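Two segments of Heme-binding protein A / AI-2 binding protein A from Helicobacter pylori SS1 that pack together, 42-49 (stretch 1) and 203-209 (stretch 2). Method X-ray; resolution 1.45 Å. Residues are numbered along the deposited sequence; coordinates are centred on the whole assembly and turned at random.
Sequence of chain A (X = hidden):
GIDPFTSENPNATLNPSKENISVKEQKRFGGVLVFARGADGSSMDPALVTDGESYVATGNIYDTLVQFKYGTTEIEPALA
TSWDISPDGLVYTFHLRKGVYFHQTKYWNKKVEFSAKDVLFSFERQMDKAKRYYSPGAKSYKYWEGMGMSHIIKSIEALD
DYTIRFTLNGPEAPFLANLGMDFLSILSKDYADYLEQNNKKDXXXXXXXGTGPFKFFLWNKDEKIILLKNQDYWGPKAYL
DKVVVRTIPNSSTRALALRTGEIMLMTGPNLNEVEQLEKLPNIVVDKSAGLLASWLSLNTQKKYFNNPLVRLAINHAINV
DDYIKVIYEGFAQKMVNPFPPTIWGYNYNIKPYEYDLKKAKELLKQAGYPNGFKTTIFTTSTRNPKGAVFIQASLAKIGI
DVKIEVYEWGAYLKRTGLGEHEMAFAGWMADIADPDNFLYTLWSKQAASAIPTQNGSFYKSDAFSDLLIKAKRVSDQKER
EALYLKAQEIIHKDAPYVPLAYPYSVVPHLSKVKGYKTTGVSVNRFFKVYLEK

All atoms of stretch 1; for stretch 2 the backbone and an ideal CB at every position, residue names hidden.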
ATOM      1  N   SER A  42      -5.433  -3.702 -10.523  1.00  5.75           N
ATOM      2  CA  SER A  42      -6.624  -3.011 -10.972  1.00  6.18           C
ATOM      3  C   SER A  42      -6.325  -1.923 -12.009  1.00  6.71           C
ATOM      4  O   SER A  42      -7.269  -1.413 -12.631  1.00  8.06           O
ATOM      5  CB  SER A  42      -7.368  -2.412  -9.762  1.00  7.21           C
ATOM      6  OG  SER A  42      -7.964  -3.438  -8.969  1.00  8.68           O
ATOM      7  N   SER A  43      -5.062  -1.597 -12.240  1.00  5.78           N
ATOM      8  CA  SER A  43      -4.716  -0.552 -13.210  1.00  5.57           C
ATOM      9  C   SER A  43      -3.225  -0.742 -13.515  1.00  5.77           C
ATOM     10  O   SER A  43      -2.468  -1.320 -12.676  1.00  6.14           O
ATOM     11  CB  SER A  43      -4.993   0.849 -12.659  1.00  5.86           C
ATOM     12  OG  SER A  43      -4.801   1.847 -13.690  1.00  5.88           O
ATOM     13  N   MET A  44      -2.784  -0.125 -14.609  1.00  5.47           N
ATOM     14  CA  MET A  44      -1.387   0.099 -14.901  1.00  5.19           C
ATOM     15  C   MET A  44      -0.958   1.580 -14.718  1.00  5.02           C
ATOM     16  O   MET A  44       0.186   1.886 -15.002  1.00  5.01           O
ATOM     17  CB  MET A  44      -1.038  -0.385 -16.315  1.00  6.02           C
ATOM     18  CG  MET A  44      -1.142  -1.899 -16.378  1.00  6.73           C
ATOM     19  SD  MET A  44       0.163  -2.752 -15.473  1.00  7.75           S
ATOM     20  CE  MET A  44      -0.629  -4.345 -15.274  1.00  8.01           C
ATOM     21  N   ASP A  45      -1.853   2.411 -14.241  1.00  4.83           N
ATOM     22  CA  ASP A  45      -1.506   3.792 -13.819  1.00  4.77           C
ATOM     23  C   ASP A  45      -1.577   3.814 -12.286  1.00  4.26           C
ATOM     24  O   ASP A  45      -2.662   3.805 -11.715  1.00  4.42           O
ATOM     25  CB  ASP A  45      -2.468   4.826 -14.432  1.00  4.86           C
ATOM     26  CG  ASP A  45      -2.169   6.245 -14.029  1.00  5.58           C
ATOM     27  OD1 ASP A  45      -1.342   6.506 -13.122  1.00  4.66           O
ATOM     28  OD2 ASP A  45      -2.689   7.184 -14.682  1.00  5.68           O
ATOM     29  N   PRO A  46      -0.422   3.848 -11.622  1.00  4.10           N
ATOM     30  CA  PRO A  46      -0.413   3.713 -10.159  1.00  4.44           C
ATOM     31  C   PRO A  46      -1.041   4.858  -9.415  1.00  4.33           C
ATOM     32  O   PRO A  46      -1.387   4.693  -8.238  1.00  5.10           O
ATOM     33  CB  PRO A  46       1.054   3.577  -9.807  1.00  4.48           C
ATOM     34  CG  PRO A  46       1.681   4.325 -10.890  1.00  4.64           C
ATOM     35  CD  PRO A  46       0.935   4.044 -12.142  1.00  4.52           C
ATOM     36  N   ALA A  47      -1.206   6.027 -10.063  1.00  3.91           N
ATOM     37  CA  ALA A  47      -1.917   7.119  -9.456  1.00  4.08           C
ATOM     38  C   ALA A  47      -3.402   6.896  -9.318  1.00  3.91           C
ATOM     39  O   ALA A  47      -4.013   7.556  -8.503  1.00  4.14           O
ATOM     40  CB  ALA A  47      -1.657   8.466 -10.107  1.00  4.09           C
ATOM     41  N   LEU A  48      -3.958   5.913 -10.023  1.00  4.02           N
ATOM     42  CA  LEU A  48      -5.384   5.676  -9.971  1.00  4.40           C
ATOM     43  C   LEU A  48      -5.804   4.611  -8.958  1.00  4.41           C
ATOM     44  O   LEU A  48      -7.006   4.362  -8.781  1.00  5.85           O
ATOM     45  CB  LEU A  48      -5.822   5.186 -11.382  1.00  4.52           C
ATOM     46  CG  LEU A  48      -5.680   6.253 -12.461  1.00  5.17           C
ATOM     47  CD1 LEU A  48      -6.207   5.621 -13.753  1.00  5.81           C
ATOM     48  CD2 LEU A  48      -6.367   7.557 -12.187  1.00  6.22           C
ATOM     49  N   VAL A  49      -4.836   3.933  -8.366  1.00  4.07           N
ATOM     50  CA  VAL A  49      -5.108   2.785  -7.476  1.00  4.19           C
ATOM     51  C   VAL A  49      -4.338   3.001  -6.176  1.00  3.56           C
ATOM     52  O   VAL A  49      -3.471   3.866  -6.126  1.00  3.81           O
ATOM     53  CB  VAL A  49      -4.786   1.472  -8.203  1.00  4.65           C
ATOM     54  CG1 VAL A  49      -5.789   1.161  -9.306  1.00  5.65           C
ATOM     55  CG2 VAL A  49      -3.391   1.462  -8.729  1.00  4.73           C
ATOM     56  N   UNK A 203      -6.068   4.062 -22.480  1.00 10.01           N
ATOM     57  CA  UNK A 203      -4.985   3.140 -22.623  1.00 10.40           C
ATOM     58  C   UNK A 203      -3.727   3.512 -21.807  1.00  8.50           C
ATOM     59  O   UNK A 203      -2.824   2.691 -21.596  1.00  8.71           O
ATOM     60  CB  UNK A 203      -4.630   3.031 -24.107  1.00 10.40           C
ATOM     61  N   UNK A 204      -3.674   4.761 -21.333  1.00  7.62           N
ATOM     62  CA  UNK A 204      -2.548   5.180 -20.468  1.00  7.53           C
ATOM     63  C   UNK A 204      -2.509   4.303 -19.214  1.00  7.37           C
ATOM     64  O   UNK A 204      -1.413   4.100 -18.669  1.00  7.35           O
ATOM     65  CB  UNK A 204      -2.674   6.655 -20.080  1.00  7.53           C
ATOM     66  N   UNK A 205      -3.683   3.841 -18.823  1.00  6.84           N
ATOM     67  CA  UNK A 205      -3.803   2.992 -17.605  1.00  6.13           C
ATOM     68  C   UNK A 205      -3.941   1.513 -17.913  1.00  6.91           C
ATOM     69  O   UNK A 205      -4.162   0.703 -16.988  1.00  6.58           O
ATOM     70  CB  UNK A 205      -5.010   3.433 -16.774  1.00  6.13           C
ATOM     71  N   UNK A 206      -3.705   1.132 -19.174  1.00  7.39           N
ATOM     72  CA  UNK A 206      -3.795  -0.269 -19.624  1.00  7.93           C
ATOM     73  C   UNK A 206      -2.550  -0.799 -20.310  1.00  7.47           C
ATOM     74  O   UNK A 206      -2.186  -1.985 -20.130  1.00  8.57           O
ATOM     75  CB  UNK A 206      -4.977  -0.421 -20.583  1.00  7.93           C
ATOM     76  N   UNK A 207      -1.875   0.102 -21.014  1.00  7.14           N
ATOM     77  CA  UNK A 207      -0.715  -0.267 -21.820  1.00  7.78           C
ATOM     78  C   UNK A 207       0.379   0.737 -21.443  1.00  7.75           C
ATOM     79  O   UNK A 207       0.511   1.794 -22.058  1.00  7.35           O
ATOM     80  CB  UNK A 207      -1.022  -0.252 -23.319  1.00  7.78           C
ATOM     81  N   UNK A 208       1.108   0.490 -20.344  1.00  5.91           N
ATOM     82  CA  UNK A 208       1.872   1.542 -19.722  1.00  6.60           C
ATOM     83  C   UNK A 208       3.223   1.752 -20.346  1.00  6.39           C
ATOM     84  O   UNK A 208       3.811   0.848 -20.899  1.00  6.89           O
ATOM     85  CB  UNK A 208       2.042   1.245 -18.231  1.00  6.60           C
ATOM     86  N   UNK A 209       3.771   2.968 -20.180  1.00  5.85           N
ATOM     87  CA  UNK A 209       5.099   3.349 -20.559  1.00  6.03           C
ATOM     88  C   UNK A 209       5.856   4.014 -19.411  1.00  5.78           C
ATOM     89  O   UNK A 209       5.383   5.023 -18.926  1.00  6.94           O
ATOM     90  CB  UNK A 209       5.041   4.283 -21.769  1.00  6.03           C
TER

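Position 203 has an ideal CB with nothing of stretch 1 within 5.5 Å, so this contact sets no preference there. Its phi/psi of -69/-15 is helical, and its carbonyl O accepts backbone hydrogen bonds from N of 206 (3.0 Å) and N of 207 (2.8 Å), which tighten the turn. The deposited residue is Glu203.

At position 204, phi/psi of -60/-30 continues the 3-10 geometry and suits nearly any L-residue, so the backbone hardly narrows the choice. CA-to-CB points sideways, and the ideal CB lies 5.4 Å from Asp45 OD2. That is close enough for a polar or basic side chain to be considered, but a medium-sized apolar one would fit as well. The residue is Leu204, with chi1 t and chi2 p; its side chain comes no nearer than 4.6 Å to stretch 1, so it borders the contact loosely.

Position 205 is the most constrained. Its CA is 4.5 Å from that of Asp45, the closest CA approach between the stretches. Although CA-to-CB points sideways, the ideal CB already sits 3.5 Å from Ser43 OG, 3.7 Å from Asp45 CB and 3.9 Å from Leu48 CD1. With three neighbours at contact distance, a small residue is indicated: alanine, glycine or perhaps serine. Ala205 is found, its methyl CB 4.0 Å from Leu48 CD1 in an apolar contact. The backbone adds the single hydrogen bond between the stretches, Met44 N to Ala205 O, at 2.9 Å and 157°. Ser43 OG, 3.5 Å from Ala205 CB, is an acceptor within its own stretch, taking a hydrogen bond from Asp45 N at 3.1 Å.

Position 206 points its CB away and has no stretch 1 atom within 5.5 Å of the ideal CB, so polar or charged residues would suit it, among many others. It is Lys206, whose carbonyl O, rather than its side chain, makes the close approach: 3.9 Å to Met44 CG.

Position 207 also points away, leaving the choice open. Lys207 extends back along its own stretch, where NZ forms a long salt bridge with Glu203 OE1 at 3.7 Å.

Position 208 points toward stretch 1, its ideal CB 3.8 Å from Met44 O. A compact apolar group could pack beside the Met44 side chain, and phi/psi of -84/156 permits proline as well as valine or alanine. Pro208 is deposited; its CG lies 3.7 Å from Met44 CB, an apolar contact.

Position 209 is extended (-129/119) and out of reach. A beta-branched residue suits such angles, and Val209 is present.

Stretch 2, residues 203-209: ELAKKPV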
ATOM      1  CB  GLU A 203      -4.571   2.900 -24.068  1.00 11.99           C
ATOM      2  CG  GLU A 203      -5.619   2.093 -24.841  1.00 16.99           C
ATOM      3  CD  GLU A 203      -5.124   1.597 -26.189  1.00 18.43           C
ATOM      4  OE1 GLU A 203      -6.038   1.076 -26.861  1.00 29.47           O
ATOM      5  OE2 GLU A 203      -3.957   1.753 -26.620  1.00 24.59           O
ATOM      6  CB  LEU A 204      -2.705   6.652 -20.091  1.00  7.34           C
ATOM      7  CG  LEU A 204      -1.481   7.326 -19.391  1.00  7.05           C
ATOM      8  CD1 LEU A 204      -0.264   7.308 -20.305  1.00  6.88           C
ATOM      9  CD2 LEU A 204      -1.910   8.724 -18.931  1.00  7.16           C
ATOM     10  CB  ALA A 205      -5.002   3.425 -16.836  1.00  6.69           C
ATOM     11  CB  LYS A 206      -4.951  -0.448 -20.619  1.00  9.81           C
ATOM     12  CG  LYS A 206      -6.290  -0.195 -19.945  1.00 13.05           C
ATOM     13  CD  LYS A 206      -7.475  -0.394 -20.891  1.00 19.10           C
ATOM     14  CE  LYS A 206      -8.774  -0.407 -20.090  1.00 29.23           C
ATOM     15  NZ  LYS A 206      -9.497   0.899 -20.130  1.00 32.67           N
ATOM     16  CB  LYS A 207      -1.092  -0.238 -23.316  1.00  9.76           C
ATOM     17  CG  LYS A 207      -2.032  -1.376 -23.698  1.00 13.93           C
ATOM     18  CD  LYS A 207      -2.492  -1.213 -25.140  1.00 19.53           C
ATOM     19  CE  LYS A 207      -3.528  -2.299 -25.405  1.00 30.68           C
ATOM     20  NZ  LYS A 207      -4.289  -2.168 -26.690  1.00 37.59           N
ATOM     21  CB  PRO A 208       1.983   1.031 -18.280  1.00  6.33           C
ATOM     22  CG  PRO A 208       2.054  -0.484 -18.418  1.00  6.41           C
ATOM     23  CD  PRO A 208       1.031  -0.733 -19.507  1.00  6.07           C
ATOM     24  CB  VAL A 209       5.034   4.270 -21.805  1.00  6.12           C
ATOM     25  CG1 VAL A 209       6.418   4.768 -22.181  1.00  6.73           C
ATOM     26  CG2 VAL A 209       4.434   3.511 -22.996  1.00  7.36           C
TER
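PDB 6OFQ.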